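Local coordinates for alkaline phosphatase (Thermus thermophilus, PDB 7KWD), which probably hydrolyses phosphate monoesters as a homodimeric, zinc- and magnesium-binding alkaline phosphatase, at residues F44-F49 with P437-L442; F49-Y54 with R73-Y78; V375-A380 with A410-Q415. All blocks are in the same frame, centred on the assembly; numbering follows the deposited sequence.

Contact 1: residues F44-F49 with P437-L442. With MG (magnesium ion), chain D; ZN (zinc ion), chain E.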
loop_
_atom_site.group_PDB
_atom_site.type_symbol
_atom_site.label_atom_id
_atom_site.label_comp_id
_atom_site.label_asym_id
_atom_site.label_seq_id
_atom_site.Cartn_x
_atom_site.Cartn_y
_atom_site.Cartn_z
ATOM N N PHE A 44 2.096 -17.475 9.821
ATOM C CA PHE A 44 1.944 -17.583 8.368
ATOM C C PHE A 44 2.475 -16.269 7.801
ATOM O O PHE A 44 1.822 -15.223 7.913
ATOM C CB PHE A 44 0.486 -17.851 8.000
ATOM C CG PHE A 44 0.272 -18.203 6.552
ATOM C CD1 PHE A 44 1.296 -18.306 5.657
ATOM C CD2 PHE A 44 -1.048 -18.376 6.079
ATOM C CE1 PHE A 44 1.087 -18.576 4.325
ATOM C CE2 PHE A 44 -1.271 -18.694 4.729
ATOM C CZ PHE A 44 -0.195 -18.794 3.854
ATOM N N VAL A 45 3.677 -16.320 7.229
ATOM C CA VAL A 45 4.304 -15.134 6.643
ATOM C C VAL A 45 3.979 -15.084 5.156
ATOM O O VAL A 45 4.258 -16.035 4.422
ATOM C CB VAL A 45 5.820 -15.141 6.848
ATOM C CG1 VAL A 45 6.436 -13.898 6.189
ATOM C CG2 VAL A 45 6.149 -15.236 8.319
ATOM N N TYR A 46 3.397 -13.962 4.721
ATOM C CA TYR A 46 3.264 -13.612 3.313
ATOM C C TYR A 46 4.467 -12.735 2.958
ATOM O O TYR A 46 4.485 -11.542 3.228
ATOM C CB TYR A 46 1.955 -12.865 3.083
ATOM C CG TYR A 46 0.672 -13.677 2.984
ATOM C CD1 TYR A 46 0.232 -14.476 4.034
ATOM C CD2 TYR A 46 -0.157 -13.558 1.872
ATOM C CE1 TYR A 46 -0.961 -15.159 3.951
ATOM C CE2 TYR A 46 -1.365 -14.229 1.787
ATOM C CZ TYR A 46 -1.758 -15.029 2.823
ATOM O OH TYR A 46 -2.943 -15.721 2.736
ATOM N N ASP A 47 5.498 -13.322 2.356
ATOM C CA ASP A 47 6.721 -12.584 2.099
ATOM C C ASP A 47 6.526 -11.616 0.935
ATOM O O ASP A 47 6.105 -12.021 -0.143
ATOM C CB ASP A 47 7.872 -13.542 1.802
ATOM C CG ASP A 47 9.196 -12.900 2.030
ATOM O OD1 ASP A 47 9.405 -11.841 1.399
ATOM O OD2 ASP A 47 9.997 -13.417 2.861
ATOM N N GLY A 48 6.839 -10.348 1.154
ATOM C CA GLY A 48 6.767 -9.346 0.098
ATOM C C GLY A 48 5.378 -8.888 -0.293
ATOM O O GLY A 48 5.214 -8.195 -1.313
ATOM N N PHE A 49 4.378 -9.174 0.543
ATOM C CA PHE A 49 2.973 -8.997 0.206
ATOM C C PHE A 49 2.517 -7.582 0.516
ATOM O O PHE A 49 2.534 -7.148 1.668
ATOM C CB PHE A 49 2.152 -10.021 0.989
ATOM C CG PHE A 49 0.668 -9.989 0.753
ATOM C CD1 PHE A 49 0.128 -10.389 -0.458
ATOM C CD2 PHE A 49 -0.210 -9.621 1.798
ATOM C CE1 PHE A 49 -1.247 -10.416 -0.658
ATOM C CE2 PHE A 49 -1.579 -9.637 1.600
ATOM C CZ PHE A 49 -2.103 -10.053 0.383
ATOM N N PRO A 437 4.010 0.277 5.426
ATOM C CA PRO A 437 3.531 -0.663 6.454
ATOM C C PRO A 437 2.622 -1.717 5.829
ATOM O O PRO A 437 1.977 -1.480 4.805
ATOM C CB PRO A 437 2.781 0.230 7.442
ATOM C CG PRO A 437 2.483 1.488 6.696
ATOM C CD PRO A 437 3.554 1.651 5.664
ATOM N N VAL A 438 2.603 -2.909 6.428
ATOM C CA VAL A 438 1.934 -4.055 5.824
ATOM C C VAL A 438 1.106 -4.807 6.866
ATOM O O VAL A 438 1.085 -4.477 8.052
ATOM C CB VAL A 438 2.942 -5.007 5.145
ATOM C CG1 VAL A 438 3.533 -4.310 3.928
ATOM C CG2 VAL A 438 4.018 -5.400 6.146
ATOM N N MET A 439 0.420 -5.831 6.369
ATOM C CA MET A 439 -0.619 -6.539 7.106
ATOM C C MET A 439 -0.101 -7.292 8.322
ATOM O O MET A 439 0.900 -7.997 8.266
ATOM C CB MET A 439 -1.278 -7.535 6.166
ATOM C CG MET A 439 -2.246 -8.496 6.807
ATOM S SD MET A 439 -2.893 -9.644 5.580
ATOM C CE MET A 439 -1.588 -10.769 5.372
ATOM N N LEU A 440 -0.859 -7.190 9.424
ATOM C CA LEU A 440 -0.722 -8.069 10.583
ATOM C C LEU A 440 -2.119 -8.474 11.031
ATOM O O LEU A 440 -2.960 -7.603 11.287
ATOM C CB LEU A 440 -0.003 -7.380 11.736
ATOM C CG LEU A 440 -0.049 -8.021 13.126
ATOM C CD1 LEU A 440 0.642 -9.401 13.208
ATOM C CD2 LEU A 440 0.636 -7.085 14.076
ATOM N N LEU A 441 -2.342 -9.777 11.155
ATOM C CA LEU A 441 -3.676 -10.315 11.414
ATOM C C LEU A 441 -3.608 -11.449 12.422
ATOM O O LEU A 441 -2.748 -12.324 12.315
ATOM C CB LEU A 441 -4.311 -10.825 10.116
ATOM C CG LEU A 441 -5.483 -11.813 10.115
ATOM C CD1 LEU A 441 -6.747 -11.105 10.494
ATOM C CD2 LEU A 441 -5.633 -12.388 8.717
ATOM N N LEU A 442 -4.562 -11.463 13.350
ATOM C CA LEU A 442 -4.635 -12.459 14.410
ATOM C C LEU A 442 -5.895 -13.295 14.274
ATOM O O LEU A 442 -7.005 -12.758 14.166
ATOM C CB LEU A 442 -4.636 -11.813 15.788
ATOM C CG LEU A 442 -3.457 -10.879 16.071
ATOM C CD1 LEU A 442 -3.638 -10.210 17.452
ATOM C CD2 LEU A 442 -2.192 -11.653 16.023
HETATM MG MG MG D . 11.235 -15.174 2.769
HETATM ZN ZN ZN E . 10.851 -10.815 2.703
HETATM O O HOH W 1 0.329 -6.155 3.306
HETATM O O HOH W 2 12.371 -16.939 3.086
HETATM O O HOH W 3 12.965 -14.307 2.495
HETATM O O HOH W 4 10.960 -15.072 0.461
#
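Met439 reaches from strand 438-443 to the aromatic pair Tyr46, on strand 40-46, and Phe49, in the turn that follows. Its CB packs on Trp51 CZ2 at 3.6 Å, and CG, anti to the backbone N (chi1 172°), carries the chain on toward the rings. SD then comes to the edge of the Phe49 ring, 5.5 Å from its centroid, a Met-aromatic contact. A bend about the last torsion (chi3 77°) swings CE on toward Tyr46, where this methyl lies 3.9 Å from Phe49 CE2 and over one face of the Tyr46 ring, 4.3 Å from Tyr46 CD1. The two rings also meet each other, with Tyr46 CD2 3.8 Å above the centre of one Phe49 face.

The backbones meet through a bridging water that donates to Phe49 O at 2.9 Å and accepts from Met439 N. Val438 CG1 rests on the same carbonyl oxygen. Phe49 closes a type II turn begun at Tyr46, and within it Asp47 points the other way, into the metal site of the enzyme: OD1 binds zinc and OD2 binds magnesium at 2.1 Å.

Strand 310-325 pairs with both strands, parallel to 40-46 and antiparallel to 438-443; its Val314 touches Tyr46 and Met439, while helix 283-306 packs on Tyr46 and helix 70-75 on Phe49 and Met439.

Contact 2: residues F49-Y54 with R73-Y78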
loop_
_atom_site.group_PDB
_atom_site.type_symbol
_atom_site.label_atom_id
_atom_site.label_comp_id
_atom_site.label_asym_id
_atom_site.label_seq_id
_atom_site.Cartn_x
_atom_site.Cartn_y
_atom_site.Cartn_z
ATOM N N PHE A 49 4.378 -9.174 0.543
ATOM C CA PHE A 49 2.973 -8.997 0.206
ATOM C C PHE A 49 2.517 -7.582 0.516
ATOM O O PHE A 49 2.534 -7.148 1.668
ATOM C CB PHE A 49 2.152 -10.021 0.989
ATOM C CG PHE A 49 0.668 -9.989 0.753
ATOM C CD1 PHE A 49 0.128 -10.389 -0.458
ATOM C CD2 PHE A 49 -0.210 -9.621 1.798
ATOM C CE1 PHE A 49 -1.247 -10.416 -0.658
ATOM C CE2 PHE A 49 -1.579 -9.637 1.600
ATOM C CZ PHE A 49 -2.103 -10.053 0.383
ATOM N N SER A 50 2.095 -6.875 -0.521
ATOM C CA SER A 50 1.657 -5.489 -0.386
ATOM C C SER A 50 0.146 -5.400 -0.447
ATOM O O SER A 50 -0.542 -6.376 -0.770
ATOM C CB SER A 50 2.274 -4.640 -1.503
ATOM O OG SER A 50 1.604 -4.883 -2.700
ATOM N N TRP A 51 -0.371 -4.202 -0.140
ATOM C CA TRP A 51 -1.804 -3.959 -0.253
ATOM C C TRP A 51 -2.234 -3.861 -1.705
ATOM O O TRP A 51 -3.417 -4.077 -2.014
ATOM C CB TRP A 51 -2.193 -2.692 0.533
ATOM C CG TRP A 51 -2.062 -2.902 2.047
ATOM C CD1 TRP A 51 -1.201 -2.265 2.909
ATOM C CD2 TRP A 51 -2.820 -3.823 2.848
ATOM N NE1 TRP A 51 -1.375 -2.754 4.192
ATOM C CE2 TRP A 51 -2.369 -3.702 4.172
ATOM C CE3 TRP A 51 -3.849 -4.733 2.566
ATOM C CZ2 TRP A 51 -2.914 -4.457 5.212
ATOM C CZ3 TRP A 51 -4.393 -5.475 3.605
ATOM C CH2 TRP A 51 -3.921 -5.326 4.910
ATOM N N GLU A 52 -1.316 -3.577 -2.626
ATOM C CA GLU A 52 -1.704 -3.665 -4.027
ATOM C C GLU A 52 -1.923 -5.118 -4.418
ATOM O O GLU A 52 -2.906 -5.428 -5.089
ATOM C CB GLU A 52 -0.670 -3.015 -4.942
ATOM C CG GLU A 52 -0.396 -1.545 -4.655
ATOM C CD GLU A 52 -1.594 -0.615 -4.888
ATOM O OE1 GLU A 52 -1.537 0.523 -4.388
ATOM O OE2 GLU A 52 -2.582 -1.015 -5.552
ATOM N N ASP A 53 -1.038 -6.031 -3.979
ATOM C CA ASP A 53 -1.270 -7.439 -4.262
ATOM C C ASP A 53 -2.618 -7.875 -3.722
ATOM O O ASP A 53 -3.325 -8.687 -4.339
ATOM C CB ASP A 53 -0.211 -8.369 -3.630
ATOM C CG ASP A 53 1.234 -7.972 -3.964
ATOM O OD1 ASP A 53 1.471 -7.439 -5.064
ATOM O OD2 ASP A 53 2.135 -8.231 -3.129
ATOM N N TYR A 54 -2.925 -7.435 -2.500
ATOM C CA TYR A 54 -4.162 -7.848 -1.874
ATOM C C TYR A 54 -5.350 -7.463 -2.750
ATOM O O TYR A 54 -6.240 -8.276 -2.994
ATOM C CB TYR A 54 -4.310 -7.230 -0.485
ATOM C CG TYR A 54 -5.680 -7.550 0.051
ATOM C CD1 TYR A 54 -5.959 -8.803 0.605
ATOM C CD2 TYR A 54 -6.710 -6.634 -0.068
ATOM C CE1 TYR A 54 -7.248 -9.120 1.066
ATOM C CE2 TYR A 54 -7.972 -6.927 0.383
ATOM C CZ TYR A 54 -8.254 -8.169 0.927
ATOM O OH TYR A 54 -9.520 -8.416 1.341
ATOM N N ARG A 73 -12.177 -12.442 3.970
ATOM C CA ARG A 73 -13.079 -12.789 5.075
ATOM C C ARG A 73 -12.405 -12.575 6.423
ATOM O O ARG A 73 -13.051 -12.113 7.373
ATOM C CB ARG A 73 -13.543 -14.235 4.948
ATOM C CG ARG A 73 -14.150 -14.546 3.583
ATOM C CD ARG A 73 -14.622 -16.035 3.447
ATOM N NE ARG A 73 -14.688 -16.510 2.051
ATOM C CZ ARG A 73 -15.441 -17.540 1.655
ATOM N NH1 ARG A 73 -16.183 -18.202 2.536
ATOM N NH2 ARG A 73 -15.480 -17.897 0.381
ATOM N N LEU A 74 -11.105 -12.928 6.534
ATOM C CA LEU A 74 -10.407 -12.741 7.798
ATOM C C LEU A 74 -10.217 -11.250 8.096
ATOM O O LEU A 74 -10.473 -10.786 9.210
ATOM C CB LEU A 74 -9.056 -13.466 7.811
ATOM C CG LEU A 74 -9.052 -14.966 7.601
ATOM C CD1 LEU A 74 -7.739 -15.621 7.884
ATOM C CD2 LEU A 74 -10.133 -15.607 8.430
ATOM N N LEU A 75 -9.747 -10.482 7.123
ATOM C CA LEU A 75 -9.543 -9.063 7.404
ATOM C C LEU A 75 -10.852 -8.333 7.701
ATOM O O LEU A 75 -10.828 -7.285 8.345
ATOM C CB LEU A 75 -8.856 -8.387 6.224
ATOM C CG LEU A 75 -7.445 -8.888 5.890
ATOM C CD1 LEU A 75 -7.039 -8.276 4.565
ATOM C CD2 LEU A 75 -6.440 -8.507 6.965
ATOM N N ALA A 76 -11.981 -8.886 7.247
ATOM C CA ALA A 76 -13.313 -8.339 7.442
ATOM C C ALA A 76 -13.925 -8.752 8.764
ATOM O O ALA A 76 -15.051 -8.351 9.050
ATOM C CB ALA A 76 -14.229 -8.785 6.290
ATOM N N ARG A 77 -13.208 -9.511 9.585
ATOM C CA ARG A 77 -13.801 -10.011 10.814
ATOM C C ARG A 77 -12.840 -10.069 11.998
ATOM O O ARG A 77 -13.234 -9.812 13.135
ATOM C CB ARG A 77 -14.360 -11.402 10.545
ATOM C CG ARG A 77 -15.112 -11.979 11.704
ATOM C CD ARG A 77 -15.909 -13.214 11.299
ATOM N NE ARG A 77 -16.489 -13.859 12.475
ATOM C CZ ARG A 77 -17.075 -15.051 12.476
ATOM N NH1 ARG A 77 -17.161 -15.760 11.352
ATOM N NH2 ARG A 77 -17.568 -15.525 13.608
ATOM N N TYR A 78 -11.601 -10.387 11.774
ATOM C CA TYR A 78 -10.718 -10.653 12.896
ATOM C C TYR A 78 -9.760 -9.506 13.110
ATOM O O TYR A 78 -9.571 -8.665 12.227
ATOM C CB TYR A 78 -9.963 -11.960 12.635
ATOM C CG TYR A 78 -10.867 -13.140 12.830
ATOM C CD1 TYR A 78 -11.497 -13.741 11.769
ATOM C CD2 TYR A 78 -11.120 -13.616 14.094
ATOM C CE1 TYR A 78 -12.345 -14.816 11.961
ATOM C CE2 TYR A 78 -11.965 -14.666 14.295
ATOM C CZ TYR A 78 -12.572 -15.276 13.239
ATOM O OH TYR A 78 -13.413 -16.348 13.471
#
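Tyr54 and Leu75 are the closest backbone positions, yet their CA atoms stand 10.8 Å apart, so the start of helix 51-65 and the end of helix 70-75 meet by side chains alone. Leu75 points at the other helix and puts a single methyl, CD1, into the angle between two aromatic residues. That methyl lies 3.6 Å from Tyr54 CE1 and 3.8 Å from Tyr54 CZ, approaching the phenol ring obliquely. Its other neighbour is Trp51, whose indole it meets at the edge and in the ring plane, 4.0 Å from CZ3. Both aromatic side chains come toward Leu75 from the direction opposite to its own; for Tyr54 this follows from CG lying anti to the backbone N (chi1 173°).

Behind these rings the first turn of helix 51-65 is fixed by a capping box. Ser50, the N-cap, accepts from Asp53 N through OG at 3.2 Å, with a weak second bond from Glu52 N, and Asp53 OD2 returns the favour by accepting from Ser50 N at 2.9 Å. That bond is nearly straight, 176° at the hydrogen, although it reaches OD2 from above the carboxylate plane. Asn278 ND2 is a further partner of the same oxygen. At the far end of the contact, Leu74 O takes both Arg77 N and Tyr78 N as the chain leaves helix 70-75.

With an alanine at Tyr54, Leu75 CD1 would probably lose the ring it packs on, and Gln58 OE1 the hydroxyl it bonds. The dimer interface lies alongside: the Trp51 ring meets Trp51 of the second subunit, and Glu52 OE1 is hydrogen-bonded to Thr434 of that subunit.

Contact 3: residues V375-A380 with A410-Q415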
loop_
_atom_site.group_PDB
_atom_site.type_symbol
_atom_site.label_atom_id
_atom_site.label_comp_id
_atom_site.label_asym_id
_atom_site.label_seq_id
_atom_site.Cartn_x
_atom_site.Cartn_y
_atom_site.Cartn_z
ATOM N N VAL A 375 -0.171 -12.548 -24.579
ATOM C CA VAL A 375 0.228 -11.217 -25.021
ATOM C C VAL A 375 0.839 -11.337 -26.414
ATOM O O VAL A 375 1.598 -12.276 -26.684
ATOM C CB VAL A 375 1.248 -10.583 -24.042
ATOM C CG1 VAL A 375 2.023 -9.418 -24.682
ATOM C CG2 VAL A 375 0.549 -10.107 -22.771
ATOM N N ASP A 376 0.521 -10.369 -27.283
ATOM C CA ASP A 376 1.034 -10.309 -28.658
ATOM C C ASP A 376 1.999 -9.134 -28.725
ATOM O O ASP A 376 1.584 -7.983 -28.874
ATOM C CB ASP A 376 -0.098 -10.155 -29.674
ATOM C CG ASP A 376 -0.964 -11.398 -29.771
ATOM O OD1 ASP A 376 -0.401 -12.524 -29.805
ATOM O OD2 ASP A 376 -2.212 -11.254 -29.801
ATOM N N LEU A 377 3.287 -9.433 -28.595
ATOM C CA LEU A 377 4.311 -8.407 -28.568
ATOM C C LEU A 377 4.594 -7.845 -29.957
ATOM O O LEU A 377 4.587 -8.568 -30.955
ATOM C CB LEU A 377 5.600 -8.991 -27.996
ATOM C CG LEU A 377 5.708 -9.117 -26.477
ATOM C CD1 LEU A 377 7.090 -9.695 -26.130
ATOM C CD2 LEU A 377 5.499 -7.784 -25.794
ATOM N N GLU A 378 4.872 -6.550 -30.000
ATOM C CA GLU A 378 5.454 -5.931 -31.165
ATOM C C GLU A 378 6.914 -6.355 -31.310
ATOM O O GLU A 378 7.580 -6.735 -30.337
ATOM C CB GLU A 378 5.378 -4.408 -31.052
ATOM C CG GLU A 378 3.981 -3.813 -31.116
ATOM C CD GLU A 378 3.983 -2.324 -30.800
ATOM O OE1 GLU A 378 5.000 -1.667 -31.110
ATOM O OE2 GLU A 378 2.982 -1.804 -30.242
ATOM N N ASP A 379 7.419 -6.246 -32.550
ATOM C CA ASP A 379 8.823 -6.530 -32.824
ATOM C C ASP A 379 9.742 -5.788 -31.860
ATOM O O ASP A 379 10.642 -6.381 -31.265
ATOM C CB ASP A 379 9.188 -6.140 -34.262
ATOM C CG ASP A 379 8.333 -6.832 -35.291
ATOM O OD1 ASP A 379 8.035 -6.198 -36.321
ATOM O OD2 ASP A 379 7.971 -8.006 -35.076
ATOM N N ALA A 380 9.557 -4.475 -31.714
ATOM C CA ALA A 380 10.500 -3.733 -30.888
ATOM C C ALA A 380 10.466 -4.194 -29.435
ATOM O O ALA A 380 11.452 -4.010 -28.705
ATOM C CB ALA A 380 10.223 -2.231 -30.951
ATOM N N ALA A 410 8.492 -7.120 -18.119
ATOM C CA ALA A 410 7.224 -6.541 -17.699
ATOM C C ALA A 410 6.904 -5.305 -18.516
ATOM O O ALA A 410 5.781 -5.144 -19.007
ATOM C CB ALA A 410 7.263 -6.212 -16.207
ATOM N N TRP A 411 7.911 -4.451 -18.725
ATOM C CA TRP A 411 7.717 -3.263 -19.537
ATOM C C TRP A 411 7.477 -3.614 -20.996
ATOM O O TRP A 411 6.758 -2.887 -21.693
ATOM C CB TRP A 411 8.926 -2.343 -19.409
ATOM C CG TRP A 411 8.853 -1.433 -18.233
ATOM C CD1 TRP A 411 9.520 -1.561 -17.046
ATOM C CD2 TRP A 411 8.079 -0.233 -18.134
ATOM N NE1 TRP A 411 9.207 -0.511 -16.218
ATOM C CE2 TRP A 411 8.316 0.311 -16.864
ATOM C CE3 TRP A 411 7.198 0.430 -18.996
ATOM C CZ2 TRP A 411 7.708 1.487 -16.437
ATOM C CZ3 TRP A 411 6.599 1.589 -18.572
ATOM C CH2 TRP A 411 6.849 2.103 -17.298
ATOM N N ALA A 412 8.039 -4.721 -21.465
ATOM C CA ALA A 412 7.795 -5.147 -22.840
ATOM C C ALA A 412 6.321 -5.450 -23.078
ATOM O O ALA A 412 5.831 -5.266 -24.201
ATOM C CB ALA A 412 8.677 -6.357 -23.161
ATOM N N MET A 413 5.588 -5.884 -22.037
ATOM C CA MET A 413 4.170 -6.195 -22.175
ATOM C C MET A 413 3.284 -5.151 -21.499
ATOM O O MET A 413 2.206 -5.473 -20.997
ATOM C CB MET A 413 3.869 -7.592 -21.635
ATOM C CG MET A 413 4.071 -7.770 -20.140
ATOM S SD MET A 413 3.740 -9.496 -19.693
ATOM C CE MET A 413 1.970 -9.512 -19.555
ATOM N N VAL A 414 3.720 -3.896 -21.503
ATOM C CA VAL A 414 2.932 -2.822 -20.925
ATOM C C VAL A 414 1.682 -2.593 -21.758
ATOM O O VAL A 414 1.653 -2.823 -22.967
ATOM C CB VAL A 414 3.790 -1.547 -20.822
ATOM C CG1 VAL A 414 4.195 -1.082 -22.208
ATOM C CG2 VAL A 414 3.074 -0.418 -20.138
ATOM N N GLN A 415 0.627 -2.160 -21.080
ATOM C CA GLN A 415 -0.566 -1.626 -21.712
ATOM C C GLN A 415 -0.219 -0.602 -22.776
ATOM O O GLN A 415 0.582 0.313 -22.547
ATOM C CB GLN A 415 -1.451 -0.970 -20.642
ATOM C CG GLN A 415 -2.864 -0.546 -21.097
ATOM C CD GLN A 415 -3.519 0.461 -20.149
ATOM O OE1 GLN A 415 -3.139 0.581 -18.976
ATOM N NE2 GLN A 415 -4.499 1.196 -20.655
#
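Met413, which packs against Val375 and Leu377, bonds through its backbone N to Ala410 O at 3.1 Å. Val414 N reaches back to Trp411 O in the same three-residue step, so helix 406-412 finishes in a tight turn of i to i-3 bonds, and Met413 is the first residue to leave helical geometry. Against this helix end lies the extended linker 375-378, which runs from helix 362-373 to the N-cap of helix 379-391 at Glu378. The motif is therefore a helix C-terminus packed on the connection between two other helices, away from the metal sites.

Leu377 supplies one branch. Its CD2 is modelled too close to Ala412 O for an ordinary methyl–carbonyl contact, which makes its exact placing doubtful; as built, it lies near the Ala412 carbonyl, 4.4 Å from Ala412 CB.

Helix 362-373 closes the apolar cluster with Phe369, which touches both Leu377 and Met413, while Phe349 of helix 349-356 reaches Met413 too. On the outer side the polar groups pair off: Glu378 OE2 makes a salt bridge to Arg416 NH1, and Arg423 NH2 bonds to Asp376 O.

Met413 starts with CG between its backbone N and carbonyl carbon (chi1 66°) and is bent at its last torsion. It crosses Val375 at about a right angle, touching both branches of the valine: Met413 CB lies 4.0 Å from CG1, and the methyl CE lies 3.6 Å from CG2.

How the contacts relate
Contacts 1 and 2 form one continuous region, their centres about 9 Å apart: they share Phe49, and Trp51 of contact 2 packs on Met439 of contact 1. Contact 1 lies deepest, where the turn after strand 40-46 carries a metal ligand, and its chemistry mixes sulfur, aromatic rings and a bridging water. Contact 2 lies farther out, between two helices and beside the second subunit, and depends on one leucine methyl among aromatic rings. Contact 3, with its centre about 32 Å from that of contact 1, belongs to a peripheral helical part; its touching residues are buried, but exposed acidic ones flank them, and aliphatic packing replaces aromatic. It too borders the second subunit.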